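Local coordinates for putative vitamin-B12 independent methionine synthase family protein (Listeria monocytogenes, PDB 1YPX), which probably transfers a methyl group from 5-methyltetrahydropteroyltriglutamate to homocysteine, making methionine without vitamin B12 and with the help of zinc, at residues Lys171-Phe176 with Glu223-Lys228; Thr44-Ile49 with Phe120-Glu125; His144-Ile149 with Trp191-Ser196. One frame throughout, in Å; residues are numbered along the deposited sequence.

The three contacts illustrate how a TIM-barrel-like fold is held together outside its parallel sheet. Interaction 2 packs helix on helix in the outer layer, interaction 1 a helix against the end of another and its loop; their centres lie about 23 Å apart, yet meet where Phe176 CE1 comes 4.1 Å from Phe120 CB, so helices 158-178 and 116-127 touch. Interaction 3 sits about 22 Å from interaction 1, centre to centre, nearest atoms about 10 Å apart, and about 32 Å from interaction 2, across the chain's centre. Helix 190-193 of interaction 3 follows strand 183-188, placing it on the barrel rim. His237, Cys239 and Cys334 could form a vacant zinc site, consistent with the family.

Interaction 1: Lys171-Phe176 with Glu223-Lys228; sequences KAIQAF and EAIKHK
Apolar packing joins Ile173, on helix 158-178, to Ile225, where helix 213-224 runs out into a loop. The two helices are neighbours in the outer layer of the barrel: each follows one parallel strand and precedes the next, as the repeating beta-alpha-beta crossover requires. Ile173 does most of the touching. Its first torsion sets CG1 anti to the carbonyl carbon (chi1 -65°), and chi2 of 176° stretches the branch, carrying CD1 to within 3.7 Å of Ile225 CG2, the two side chains crossing obliquely. The same methyl, CD1, makes a van der Waals touch 3.5 Å from Ala224 O, a backbone carbonyl in the last turn of its helix. Beneath them, Ile234 of strand 233-238 touches both isoleucines, so the pair is seated on the sheet. Toward the surface the contact is looser. Gln174 bends at its second torsion (57°), bringing OE1 to 4.1 Å from His227 O; both atoms are carbonyl oxygens and offer each other no proton, while the amide NE2 is hydrogen-bonded to Asp178. The chemistry implies a joint in which one isoleucine methyl meets another isoleucine and a helix-end carbonyl, with the marginal polar group engaged by its own helix.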
ATOM      1  N   LYS A 171      14.162   1.998  10.645  1.00 40.56           N
ATOM      2  CA  LYS A 171      13.716   2.756  11.805  1.00 41.35           C
ATOM      3  C   LYS A 171      12.235   3.122  11.691  1.00 43.09           C
ATOM      4  O   LYS A 171      11.518   3.115  12.691  1.00 47.79           O
ATOM      5  CB  LYS A 171      14.576   4.022  11.984  1.00 42.09           C
ATOM      6  CG  LYS A 171      16.093   3.748  12.087  1.00 40.96           C
ATOM      7  CD  LYS A 171      16.848   4.827  12.880  1.00 43.55           C
ATOM      8  CE  LYS A 171      17.337   6.004  12.020  1.00 47.55           C
ATOM      9  NZ  LYS A 171      18.748   5.830  11.464  1.00 44.18           N
ATOM     10  N   ALA A 172      11.770   3.436  10.481  1.00 44.48           N
ATOM     11  CA  ALA A 172      10.363   3.797  10.268  1.00 45.58           C
ATOM     12  C   ALA A 172       9.454   2.634  10.641  1.00 47.03           C
ATOM     13  O   ALA A 172       8.510   2.778  11.418  1.00 48.22           O
ATOM     14  CB  ALA A 172      10.128   4.179   8.808  1.00 47.60           C
ATOM     15  N   ILE A 173       9.755   1.474  10.074  1.00 46.45           N
ATOM     16  CA  ILE A 173       8.976   0.282  10.334  1.00 46.84           C
ATOM     17  C   ILE A 173       8.953  -0.044  11.822  1.00 47.69           C
ATOM     18  O   ILE A 173       7.907  -0.356  12.386  1.00 48.27           O
ATOM     19  CB  ILE A 173       9.551  -0.909   9.561  1.00 45.54           C
ATOM     20  CG1 ILE A 173       9.405  -0.670   8.065  1.00 43.75           C
ATOM     21  CG2 ILE A 173       8.852  -2.164   9.970  1.00 43.75           C
ATOM     22  CD1 ILE A 173      10.021  -1.735   7.216  1.00 44.45           C
ATOM     23  N   GLN A 174      10.118   0.033  12.451  1.00 47.15           N
ATOM     24  CA  GLN A 174      10.225  -0.258  13.863  1.00 46.67           C
ATOM     25  C   GLN A 174       9.310   0.688  14.644  1.00 46.88           C
ATOM     26  O   GLN A 174       8.583   0.265  15.556  1.00 46.24           O
ATOM     27  CB  GLN A 174      11.682  -0.104  14.317  1.00 47.86           C
ATOM     28  CG  GLN A 174      12.016  -0.807  15.625  1.00 46.02           C
ATOM     29  CD  GLN A 174      11.704  -2.294  15.587  1.00 47.57           C
ATOM     30  OE1 GLN A 174      12.178  -3.023  14.706  1.00 50.38           O
ATOM     31  NE2 GLN A 174      10.901  -2.755  16.544  1.00 45.13           N
ATOM     32  N   ALA A 175       9.320   1.966  14.281  1.00 46.35           N
ATOM     33  CA  ALA A 175       8.474   2.930  14.980  1.00 45.37           C
ATOM     34  C   ALA A 175       6.999   2.572  14.836  1.00 44.50           C
ATOM     35  O   ALA A 175       6.230   2.766  15.777  1.00 46.62           O
ATOM     36  CB  ALA A 175       8.730   4.339  14.459  1.00 45.88           C
ATOM     37  N   PHE A 176       6.608   2.058  13.661  1.00 43.90           N
ATOM     38  CA  PHE A 176       5.215   1.642  13.406  1.00 43.00           C
ATOM     39  C   PHE A 176       4.914   0.385  14.207  1.00 43.30           C
ATOM     40  O   PHE A 176       3.849   0.256  14.817  1.00 41.20           O
ATOM     41  CB  PHE A 176       4.975   1.335  11.918  1.00 38.48           C
ATOM     42  CG  PHE A 176       4.513   2.520  11.122  1.00 35.99           C
ATOM     43  CD1 PHE A 176       3.278   3.101  11.357  1.00 35.14           C
ATOM     44  CD2 PHE A 176       5.321   3.073  10.147  1.00 33.81           C
ATOM     45  CE1 PHE A 176       2.858   4.209  10.626  1.00 30.15           C
ATOM     46  CE2 PHE A 176       4.906   4.181   9.419  1.00 30.49           C
ATOM     47  CZ  PHE A 176       3.678   4.747   9.661  1.00 29.50           C
ATOM     48  N   GLU A 223      16.433  -4.574   1.905  1.00 56.49           N
ATOM     49  CA  GLU A 223      17.220  -3.963   2.967  1.00 59.81           C
ATOM     50  C   GLU A 223      16.335  -3.149   3.909  1.00 59.37           C
ATOM     51  O   GLU A 223      16.484  -3.222   5.132  1.00 60.06           O
ATOM     52  CB  GLU A 223      18.306  -3.054   2.390  1.00 61.61           C
ATOM     53  CG  GLU A 223      19.245  -2.530   3.451  1.00 64.80           C
ATOM     54  CD  GLU A 223      20.228  -1.510   2.927  1.00 70.97           C
ATOM     55  OE1 GLU A 223      20.998  -0.974   3.769  1.00 71.20           O
ATOM     56  OE2 GLU A 223      20.237  -1.241   1.691  1.00 71.80           O
ATOM     57  N   ALA A 224      15.420  -2.373   3.329  1.00 58.34           N
ATOM     58  CA  ALA A 224      14.498  -1.541   4.093  1.00 57.55           C
ATOM     59  C   ALA A 224      13.658  -2.361   5.067  1.00 57.53           C
ATOM     60  O   ALA A 224      13.326  -1.892   6.156  1.00 55.79           O
ATOM     61  CB  ALA A 224      13.583  -0.773   3.146  1.00 58.76           C
ATOM     62  N   ILE A 225      13.316  -3.584   4.672  1.00 57.93           N
ATOM     63  CA  ILE A 225      12.513  -4.455   5.519  1.00 60.37           C
ATOM     64  C   ILE A 225      13.310  -5.630   6.086  1.00 62.17           C
ATOM     65  O   ILE A 225      12.731  -6.638   6.501  1.00 63.58           O
ATOM     66  CB  ILE A 225      11.308  -5.013   4.752  1.00 59.24           C
ATOM     67  CG1 ILE A 225      11.781  -5.863   3.572  1.00 58.85           C
ATOM     68  CG2 ILE A 225      10.448  -3.875   4.270  1.00 60.83           C
ATOM     69  CD1 ILE A 225      10.669  -6.620   2.883  1.00 56.36           C
ATOM     70  N   LYS A 226      14.631  -5.493   6.104  1.00 62.14           N
ATOM     71  CA  LYS A 226      15.522  -6.528   6.620  1.00 62.83           C
ATOM     72  C   LYS A 226      15.187  -6.901   8.063  1.00 62.33           C
ATOM     73  O   LYS A 226      15.145  -8.079   8.414  1.00 60.93           O
ATOM     74  CB  LYS A 226      16.974  -6.045   6.531  1.00 65.38           C
ATOM     75  CG  LYS A 226      18.020  -7.033   7.030  1.00 68.41           C
ATOM     76  CD  LYS A 226      19.405  -6.378   7.123  1.00 70.31           C
ATOM     77  CE  LYS A 226      20.400  -7.263   7.875  1.00 71.79           C
ATOM     78  NZ  LYS A 226      21.646  -6.525   8.256  1.00 73.17           N
ATOM     79  N   HIS A 227      14.940  -5.899   8.899  1.00 62.65           N
ATOM     80  CA  HIS A 227      14.627  -6.144  10.307  1.00 63.10           C
ATOM     81  C   HIS A 227      13.122  -6.147  10.571  1.00 62.64           C
ATOM     82  O   HIS A 227      12.635  -5.447  11.462  1.00 63.46           O
ATOM     83  CB  HIS A 227      15.302  -5.082  11.181  1.00 64.51           C
ATOM     84  CG  HIS A 227      16.797  -5.054  11.062  1.00 66.75           C
ATOM     85  ND1 HIS A 227      17.509  -3.877  10.954  1.00 66.15           N
ATOM     86  CD2 HIS A 227      17.716  -6.050  11.070  1.00 67.55           C
ATOM     87  CE1 HIS A 227      18.802  -4.150  10.902  1.00 68.38           C
ATOM     88  NE2 HIS A 227      18.955  -5.461  10.970  1.00 67.79           N
ATOM     89  N   LYS A 228      12.391  -6.945   9.799  1.00 62.47           N
ATOM     90  CA  LYS A 228      10.940  -7.048   9.932  1.00 61.33           C
ATOM     91  C   LYS A 228      10.568  -8.106  10.963  1.00 61.14           C
ATOM     92  O   LYS A 228      10.898  -9.283  10.805  1.00 60.77           O
ATOM     93  CB  LYS A 228      10.309  -7.413   8.576  1.00 60.67           C
ATOM     94  CG  LYS A 228       8.776  -7.300   8.505  1.00 59.02           C
ATOM     95  CD  LYS A 228       8.036  -8.641   8.648  1.00 60.59           C
ATOM     96  CE  LYS A 228       8.246  -9.553   7.432  1.00 60.98           C
ATOM     97  NZ  LYS A 228       7.380 -10.767   7.489  1.00 59.94           N
TER

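Interaction 2: Thr44-Ile49 with Phe120-Glu125; sequences TEIKYI and FIFLKE
Ile46 and Lys47 of helix 35-56 receive the Phe122 ring of helix 116-127, and Lys47 is the side chain to follow. From CB the chain sets out beside the ring rather than straight at it, with CG anti to the carbonyl carbon. CG then lies 4.1 Å from Phe122 CZ, the first atom to touch. CD carries the chain onward, and CE arrives 3.9 Å from Glu125 OE1. A final bend at chi4 (71°) turns the ammonium toward the CZ and CE1 end of the phenyl group, which the lysine crosses at about a right angle: NZ stands 3.5 Å from Phe122 CZ, approaching obliquely. It also forms a long salt bridge, NZ to Glu125 OE1 at 3.9 Å. That carboxylate oxygen lies 3.7 Å above the plane of the Phe122 ring, near its rim. Meanwhile Ile46 CG2 meets the ring at its edge, in plane, 3.9 Å from Phe122 CE2.

The helices lead into strands 60-61 and 132-138, neighbours in the parallel sheet, so this is packing between adjacent outer helices of the barrel. Their local axes approach to 10.6 Å and cross at -43°; Phe122 spans the distance between the helices, and Arg67 from a loop touches both Ile46 and Phe122. Phe120 and Leu123 of the same helix as Phe122 pack against Ala133 of the sheet. The contact is thus graded, from the packing of buried Ile46 on an aromatic edge to an exposed charge pair whose length suggests only a modest electrostatic contribution.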
ATOM      1  N   THR A  44     -13.143  12.542  13.243  1.00 52.86           N
ATOM      2  CA  THR A  44     -14.555  12.177  13.201  1.00 52.32           C
ATOM      3  C   THR A  44     -14.804  11.394  11.919  1.00 52.01           C
ATOM      4  O   THR A  44     -15.406  10.317  11.928  1.00 53.98           O
ATOM      5  CB  THR A  44     -15.437  13.450  13.191  1.00 53.33           C
ATOM      6  OG1 THR A  44     -15.081  14.278  14.305  1.00 51.77           O
ATOM      7  CG2 THR A  44     -16.921  13.097  13.271  1.00 51.92           C
ATOM      8  N   GLU A  45     -14.326  11.942  10.810  1.00 50.45           N
ATOM      9  CA  GLU A  45     -14.500  11.298   9.519  1.00 48.91           C
ATOM     10  C   GLU A  45     -13.870   9.920   9.477  1.00 47.48           C
ATOM     11  O   GLU A  45     -14.527   8.961   9.083  1.00 47.44           O
ATOM     12  CB  GLU A  45     -13.925  12.179   8.415  1.00 50.24           C
ATOM     13  CG  GLU A  45     -14.709  13.464   8.243  1.00 53.56           C
ATOM     14  CD  GLU A  45     -16.211  13.229   8.230  1.00 56.31           C
ATOM     15  OE1 GLU A  45     -16.717  12.664   7.230  1.00 60.32           O
ATOM     16  OE2 GLU A  45     -16.885  13.593   9.229  1.00 55.89           O
ATOM     17  N   ILE A  46     -12.602   9.828   9.878  1.00 46.11           N
ATOM     18  CA  ILE A  46     -11.896   8.554   9.889  1.00 45.95           C
ATOM     19  C   ILE A  46     -12.727   7.561  10.695  1.00 46.62           C
ATOM     20  O   ILE A  46     -13.024   6.463  10.222  1.00 43.93           O
ATOM     21  CB  ILE A  46     -10.465   8.696  10.504  1.00 45.95           C
ATOM     22  CG1 ILE A  46      -9.591   9.535   9.579  1.00 47.06           C
ATOM     23  CG2 ILE A  46      -9.810   7.334  10.689  1.00 44.09           C
ATOM     24  CD1 ILE A  46      -8.152   9.642  10.012  1.00 46.65           C
ATOM     25  N   LYS A  47     -13.124   7.962  11.900  1.00 48.72           N
ATOM     26  CA  LYS A  47     -13.938   7.094  12.751  1.00 53.14           C
ATOM     27  C   LYS A  47     -15.155   6.563  11.988  1.00 55.37           C
ATOM     28  O   LYS A  47     -15.511   5.382  12.084  1.00 54.79           O
ATOM     29  CB  LYS A  47     -14.404   7.834  14.013  1.00 53.78           C
ATOM     30  CG  LYS A  47     -13.381   7.855  15.138  1.00 54.09           C
ATOM     31  CD  LYS A  47     -14.044   8.076  16.489  1.00 54.97           C
ATOM     32  CE  LYS A  47     -13.026   8.117  17.631  1.00 58.09           C
ATOM     33  NZ  LYS A  47     -12.184   9.348  17.611  1.00 56.73           N
ATOM     34  N   TYR A  48     -15.790   7.440  11.222  1.00 56.82           N
ATOM     35  CA  TYR A  48     -16.948   7.042  10.444  1.00 58.31           C
ATOM     36  C   TYR A  48     -16.605   5.955   9.413  1.00 57.44           C
ATOM     37  O   TYR A  48     -17.358   4.990   9.258  1.00 57.02           O
ATOM     38  CB  TYR A  48     -17.565   8.273   9.769  1.00 60.60           C
ATOM     39  CG  TYR A  48     -18.607   7.920   8.748  1.00 64.30           C
ATOM     40  CD1 TYR A  48     -18.325   8.028   7.384  1.00 66.49           C
ATOM     41  CD2 TYR A  48     -19.846   7.400   9.132  1.00 65.93           C
ATOM     42  CE1 TYR A  48     -19.237   7.624   6.425  1.00 66.62           C
ATOM     43  CE2 TYR A  48     -20.772   6.993   8.175  1.00 68.35           C
ATOM     44  CZ  TYR A  48     -20.453   7.106   6.820  1.00 67.81           C
ATOM     45  OH  TYR A  48     -21.338   6.684   5.858  1.00 69.56           O
ATOM     46  N   ILE A  49     -15.476   6.100   8.717  1.00 56.95           N
ATOM     47  CA  ILE A  49     -15.074   5.093   7.721  1.00 57.36           C
ATOM     48  C   ILE A  49     -14.550   3.806   8.378  1.00 56.26           C
ATOM     49  O   ILE A  49     -14.580   2.733   7.770  1.00 55.70           O
ATOM     50  CB  ILE A  49     -13.982   5.632   6.708  1.00 57.45           C
ATOM     51  CG1 ILE A  49     -12.648   5.889   7.422  1.00 56.57           C
ATOM     52  CG2 ILE A  49     -14.483   6.908   6.022  1.00 57.97           C
ATOM     53  CD1 ILE A  49     -11.511   6.268   6.482  1.00 55.87           C
ATOM     54  N   PHE A 120      -1.340   6.533  13.345  1.00 41.35           N
ATOM     55  CA  PHE A 120      -1.580   5.098  13.438  1.00 44.05           C
ATOM     56  C   PHE A 120      -2.235   4.785  14.784  1.00 45.88           C
ATOM     57  O   PHE A 120      -3.283   4.133  14.843  1.00 47.34           O
ATOM     58  CB  PHE A 120      -0.294   4.298  13.307  1.00 42.50           C
ATOM     59  CG  PHE A 120      -0.515   2.830  13.439  1.00 45.05           C
ATOM     60  CD1 PHE A 120      -1.217   2.136  12.455  1.00 45.29           C
ATOM     61  CD2 PHE A 120      -0.114   2.154  14.592  1.00 46.59           C
ATOM     62  CE1 PHE A 120      -1.525   0.794  12.614  1.00 46.50           C
ATOM     63  CE2 PHE A 120      -0.418   0.812  14.766  1.00 47.25           C
ATOM     64  CZ  PHE A 120      -1.129   0.123  13.775  1.00 47.58           C
ATOM     65  N   ILE A 121      -1.605   5.258  15.858  1.00 45.88           N
ATOM     66  CA  ILE A 121      -2.117   5.085  17.206  1.00 46.07           C
ATOM     67  C   ILE A 121      -3.609   5.454  17.196  1.00 47.07           C
ATOM     68  O   ILE A 121      -4.437   4.768  17.797  1.00 47.27           O
ATOM     69  CB  ILE A 121      -1.358   6.012  18.199  1.00 46.26           C
ATOM     70  CG1 ILE A 121       0.109   5.620  18.269  1.00 47.25           C
ATOM     71  CG2 ILE A 121      -1.954   5.924  19.584  1.00 45.49           C
ATOM     72  CD1 ILE A 121       0.962   6.631  19.012  1.00 44.79           C
ATOM     73  N   PHE A 122      -3.954   6.536  16.509  1.00 45.87           N
ATOM     74  CA  PHE A 122      -5.353   6.944  16.442  1.00 46.43           C
ATOM     75  C   PHE A 122      -6.201   5.887  15.759  1.00 45.63           C
ATOM     76  O   PHE A 122      -7.236   5.485  16.281  1.00 48.34           O
ATOM     77  CB  PHE A 122      -5.506   8.236  15.662  1.00 49.33           C
ATOM     78  CG  PHE A 122      -6.923   8.666  15.511  1.00 50.46           C
ATOM     79  CD1 PHE A 122      -7.560   9.342  16.538  1.00 49.69           C
ATOM     80  CD2 PHE A 122      -7.631   8.377  14.349  1.00 51.23           C
ATOM     81  CE1 PHE A 122      -8.885   9.732  16.412  1.00 51.99           C
ATOM     82  CE2 PHE A 122      -8.963   8.763  14.213  1.00 53.20           C
ATOM     83  CZ  PHE A 122      -9.593   9.442  15.246  1.00 51.76           C
ATOM     84  N   LEU A 123      -5.767   5.468  14.572  1.00 43.30           N
ATOM     85  CA  LEU A 123      -6.469   4.456  13.807  1.00 40.17           C
ATOM     86  C   LEU A 123      -6.600   3.210  14.648  1.00 41.22           C
ATOM     87  O   LEU A 123      -7.694   2.695  14.831  1.00 41.03           O
ATOM     88  CB  LEU A 123      -5.701   4.098  12.535  1.00 38.34           C
ATOM     89  CG  LEU A 123      -6.301   2.861  11.848  1.00 38.47           C
ATOM     90  CD1 LEU A 123      -7.385   3.314  10.910  1.00 37.20           C
ATOM     91  CD2 LEU A 123      -5.250   2.042  11.108  1.00 33.38           C
ATOM     92  N   LYS A 124      -5.468   2.724  15.148  1.00 42.79           N
ATOM     93  CA  LYS A 124      -5.442   1.524  15.963  1.00 44.41           C
ATOM     94  C   LYS A 124      -6.498   1.609  17.054  1.00 46.55           C
ATOM     95  O   LYS A 124      -7.181   0.628  17.348  1.00 49.85           O
ATOM     96  CB  LYS A 124      -4.068   1.355  16.593  1.00 44.13           C
ATOM     97  CG  LYS A 124      -3.985   0.225  17.584  1.00 41.63           C
ATOM     98  CD  LYS A 124      -3.195  -0.905  17.033  1.00 39.67           C
ATOM     99  CE  LYS A 124      -3.065  -2.003  18.055  1.00 40.86           C
ATOM    100  NZ  LYS A 124      -2.507  -3.239  17.412  1.00 40.31           N
ATOM    101  N   GLU A 125      -6.627   2.786  17.647  1.00 46.85           N
ATOM    102  CA  GLU A 125      -7.602   3.014  18.699  1.00 48.76           C
ATOM    103  C   GLU A 125      -9.010   2.664  18.230  1.00 47.41           C
ATOM    104  O   GLU A 125      -9.713   1.896  18.883  1.00 47.44           O
ATOM    105  CB  GLU A 125      -7.575   4.481  19.133  1.00 52.02           C
ATOM    106  CG  GLU A 125      -8.775   4.887  19.983  1.00 61.77           C
ATOM    107  CD  GLU A 125      -9.307   6.280  19.648  1.00 67.77           C
ATOM    108  OE1 GLU A 125      -9.525   6.568  18.440  1.00 68.60           O
ATOM    109  OE2 GLU A 125      -9.524   7.081  20.598  1.00 71.66           O
TER

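Interaction 3: His144-Ile149 with Trp191-Ser196; sequences HYRGDI and WSYLCS
Tyr145 meets Tyr193 in a T-shaped aromatic pair at the protein surface. His144, just ahead, turns to helix 213-224, where its ring packs edge-to-face with Tyr217. Tyr145 follows with CG anti to the backbone N (chi1 178°), a torsion that sends the phenol out toward 191-196. Its edge addresses the face of Tyr193: CE2 sits 3.9 Å above the plane of that ring, over its centre. The ring centroids are 5.2 Å apart and the planes stand at 64°. The Tyr145 hydroxyl is displaced past the rim on the CD2-CE2 side of the Tyr193 ring, its OH 3.7 Å from Tyr193 CE2. These partners come from segments beyond two successive parallel strands, 132-138 and 183-188, so the pair spans neighbouring connections on the barrel rim, the side on which TIM barrels carry their active sites. Arg146 adds a looser approach, with NH1 4.2 Å from Tyr193 OH and the guanidinium oblique to it. Past Gly147 the chain is extended, and Asp148 makes backbone hydrogen bonds with Val103 and Ile105 in a small mixed sheet. Ile149 then packs on Tyr154 and Leu155 of helix 152-156.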
ATOM      1  N   HIS A 144      13.518   7.379  -4.333  1.00 73.45           N
ATOM      2  CA  HIS A 144      14.621   7.321  -5.274  1.00 77.70           C
ATOM      3  C   HIS A 144      14.207   7.913  -6.613  1.00 78.67           C
ATOM      4  O   HIS A 144      14.914   8.750  -7.172  1.00 79.02           O
ATOM      5  CB  HIS A 144      15.064   5.868  -5.450  1.00 79.92           C
ATOM      6  CG  HIS A 144      16.127   5.674  -6.485  1.00 82.37           C
ATOM      7  ND1 HIS A 144      15.865   5.701  -7.839  1.00 83.59           N
ATOM      8  CD2 HIS A 144      17.451   5.415  -6.363  1.00 82.56           C
ATOM      9  CE1 HIS A 144      16.981   5.464  -8.506  1.00 84.17           C
ATOM     10  NE2 HIS A 144      17.958   5.286  -7.635  1.00 83.03           N
ATOM     11  N   TYR A 145      13.053   7.489  -7.113  1.00 79.65           N
ATOM     12  CA  TYR A 145      12.569   7.977  -8.392  1.00 82.64           C
ATOM     13  C   TYR A 145      12.011   9.390  -8.342  1.00 82.48           C
ATOM     14  O   TYR A 145      12.679  10.339  -8.750  1.00 83.25           O
ATOM     15  CB  TYR A 145      11.509   7.031  -8.964  1.00 85.92           C
ATOM     16  CG  TYR A 145      10.915   7.498 -10.282  1.00 90.54           C
ATOM     17  CD1 TYR A 145      11.734   7.972 -11.318  1.00 92.24           C
ATOM     18  CD2 TYR A 145       9.535   7.457 -10.501  1.00 92.83           C
ATOM     19  CE1 TYR A 145      11.191   8.396 -12.542  1.00 93.65           C
ATOM     20  CE2 TYR A 145       8.983   7.876 -11.719  1.00 94.02           C
ATOM     21  CZ  TYR A 145       9.815   8.342 -12.732  1.00 94.09           C
ATOM     22  OH  TYR A 145       9.265   8.749 -13.927  1.00 94.35           O
ATOM     23  N   ARG A 146      10.784   9.521  -7.848  1.00 82.41           N
ATOM     24  CA  ARG A 146      10.113  10.814  -7.771  1.00 82.10           C
ATOM     25  C   ARG A 146      10.858  11.873  -6.957  1.00 81.53           C
ATOM     26  O   ARG A 146      10.400  13.012  -6.836  1.00 81.65           O
ATOM     27  CB  ARG A 146       8.694  10.629  -7.219  1.00 83.01           C
ATOM     28  CG  ARG A 146       7.728   9.935  -8.181  1.00 84.56           C
ATOM     29  CD  ARG A 146       6.493  10.793  -8.469  1.00 85.07           C
ATOM     30  NE  ARG A 146       6.824  12.009  -9.212  1.00 87.55           N
ATOM     31  CZ  ARG A 146       7.226  12.032 -10.482  1.00 89.12           C
ATOM     32  NH1 ARG A 146       7.346  10.900 -11.166  1.00 89.62           N
ATOM     33  NH2 ARG A 146       7.517  13.189 -11.068  1.00 88.81           N
ATOM     34  N   GLY A 147      12.014  11.503  -6.414  1.00 80.63           N
ATOM     35  CA  GLY A 147      12.793  12.441  -5.620  1.00 79.62           C
ATOM     36  C   GLY A 147      14.021  13.003  -6.315  1.00 77.90           C
ATOM     37  O   GLY A 147      14.826  12.263  -6.894  1.00 78.16           O
ATOM     38  N   ASP A 148      14.174  14.321  -6.247  1.00 75.40           N
ATOM     39  CA  ASP A 148      15.307  14.997  -6.876  1.00 73.58           C
ATOM     40  C   ASP A 148      16.471  15.112  -5.900  1.00 70.04           C
ATOM     41  O   ASP A 148      16.435  15.916  -4.973  1.00 68.44           O
ATOM     42  CB  ASP A 148      14.874  16.387  -7.355  1.00 74.95           C
ATOM     43  CG  ASP A 148      13.650  16.332  -8.249  1.00 76.23           C
ATOM     44  OD1 ASP A 148      13.752  15.795  -9.376  1.00 77.08           O
ATOM     45  OD2 ASP A 148      12.584  16.816  -7.815  1.00 77.12           O
ATOM     46  N   ILE A 149      17.506  14.308  -6.110  1.00 67.54           N
ATOM     47  CA  ILE A 149      18.652  14.340  -5.219  1.00 66.19           C
ATOM     48  C   ILE A 149      19.432  15.638  -5.373  1.00 65.29           C
ATOM     49  O   ILE A 149      19.858  16.004  -6.468  1.00 64.86           O
ATOM     50  CB  ILE A 149      19.593  13.162  -5.467  1.00 66.91           C
ATOM     51  CG1 ILE A 149      18.817  11.843  -5.383  1.00 65.73           C
ATOM     52  CG2 ILE A 149      20.713  13.194  -4.447  1.00 67.31           C
ATOM     53  CD1 ILE A 149      18.043  11.506  -6.637  1.00 66.02           C
ATOM     54  N   TRP A 191       7.442   0.431 -10.366  1.00 71.62           N
ATOM     55  CA  TRP A 191       7.661  -0.727 -11.219  1.00 73.03           C
ATOM     56  C   TRP A 191       6.808  -0.685 -12.482  1.00 74.80           C
ATOM     57  O   TRP A 191       7.223  -1.180 -13.523  1.00 75.15           O
ATOM     58  CB  TRP A 191       7.373  -2.017 -10.449  1.00 72.15           C
ATOM     59  CG  TRP A 191       8.122  -2.122  -9.152  1.00 70.26           C
ATOM     60  CD1 TRP A 191       7.792  -1.539  -7.972  1.00 69.04           C
ATOM     61  CD2 TRP A 191       9.336  -2.850  -8.918  1.00 70.87           C
ATOM     62  NE1 TRP A 191       8.721  -1.857  -7.010  1.00 70.36           N
ATOM     63  CE2 TRP A 191       9.679  -2.662  -7.562  1.00 70.26           C
ATOM     64  CE3 TRP A 191      10.164  -3.643  -9.722  1.00 68.64           C
ATOM     65  CZ2 TRP A 191      10.817  -3.239  -6.989  1.00 69.94           C
ATOM     66  CZ3 TRP A 191      11.291  -4.214  -9.155  1.00 68.15           C
ATOM     67  CH2 TRP A 191      11.607  -4.010  -7.798  1.00 69.49           C
ATOM     68  N   SER A 192       5.620  -0.097 -12.397  1.00 77.78           N
ATOM     69  CA  SER A 192       4.742  -0.023 -13.562  1.00 80.07           C
ATOM     70  C   SER A 192       5.420   0.725 -14.708  1.00 82.68           C
ATOM     71  O   SER A 192       5.239   0.382 -15.877  1.00 82.63           O
ATOM     72  CB  SER A 192       3.416   0.663 -13.206  1.00 78.77           C
ATOM     73  OG  SER A 192       3.580   2.043 -12.932  1.00 77.97           O
ATOM     74  N   TYR A 193       6.211   1.738 -14.370  1.00 85.85           N
ATOM     75  CA  TYR A 193       6.902   2.523 -15.383  1.00 89.45           C
ATOM     76  C   TYR A 193       7.773   1.685 -16.308  1.00 90.90           C
ATOM     77  O   TYR A 193       7.698   1.820 -17.528  1.00 91.13           O
ATOM     78  CB  TYR A 193       7.750   3.609 -14.728  1.00 91.63           C
ATOM     79  CG  TYR A 193       6.933   4.735 -14.148  1.00 95.19           C
ATOM     80  CD1 TYR A 193       6.327   4.614 -12.896  1.00 96.01           C
ATOM     81  CD2 TYR A 193       6.761   5.927 -14.855  1.00 95.93           C
ATOM     82  CE1 TYR A 193       5.573   5.655 -12.358  1.00 97.27           C
ATOM     83  CE2 TYR A 193       6.010   6.972 -14.330  1.00 97.51           C
ATOM     84  CZ  TYR A 193       5.421   6.831 -13.079  1.00 97.96           C
ATOM     85  OH  TYR A 193       4.701   7.875 -12.546  1.00 98.94           O
ATOM     86  N   LEU A 194       8.608   0.828 -15.730  1.00 92.42           N
ATOM     87  CA  LEU A 194       9.473  -0.027 -16.534  1.00 94.19           C
ATOM     88  C   LEU A 194       8.759  -1.317 -16.937  1.00 95.53           C
ATOM     89  O   LEU A 194       9.330  -2.406 -16.846  1.00 95.59           O
ATOM     90  CB  LEU A 194      10.763  -0.360 -15.773  1.00 94.76           C
ATOM     91  CG  LEU A 194      10.692  -0.989 -14.376  1.00 95.03           C
ATOM     92  CD1 LEU A 194      12.049  -1.564 -14.003  1.00 95.07           C
ATOM     93  CD2 LEU A 194      10.263   0.048 -13.358  1.00 95.30           C
ATOM     94  N   CYS A 195       7.511  -1.186 -17.386  1.00 97.59           N
ATOM     95  CA  CYS A 195       6.705  -2.336 -17.807  1.00 99.54           C
ATOM     96  C   CYS A 195       6.422  -2.360 -19.308  1.00101.51           C
ATOM     97  O   CYS A 195       6.100  -3.411 -19.866  1.00101.34           O
ATOM     98  CB  CYS A 195       5.366  -2.358 -17.059  1.00 98.44           C
ATOM     99  SG  CYS A 195       5.431  -2.860 -15.322  1.00 96.17           S
ATOM    100  N   SER A 196       6.536  -1.200 -19.953  1.00103.95           N
ATOM    101  CA  SER A 196       6.276  -1.085 -21.386  1.00106.19           C
ATOM    102  C   SER A 196       6.790   0.235 -21.958  1.00107.89           C
ATOM    103  O   SER A 196       7.515   0.970 -21.287  1.00108.22           O
ATOM    104  CB  SER A 196       4.773  -1.202 -21.651  1.00106.02           C
ATOM    105  OG  SER A 196       4.049  -0.215 -20.931  1.00105.61           O
TER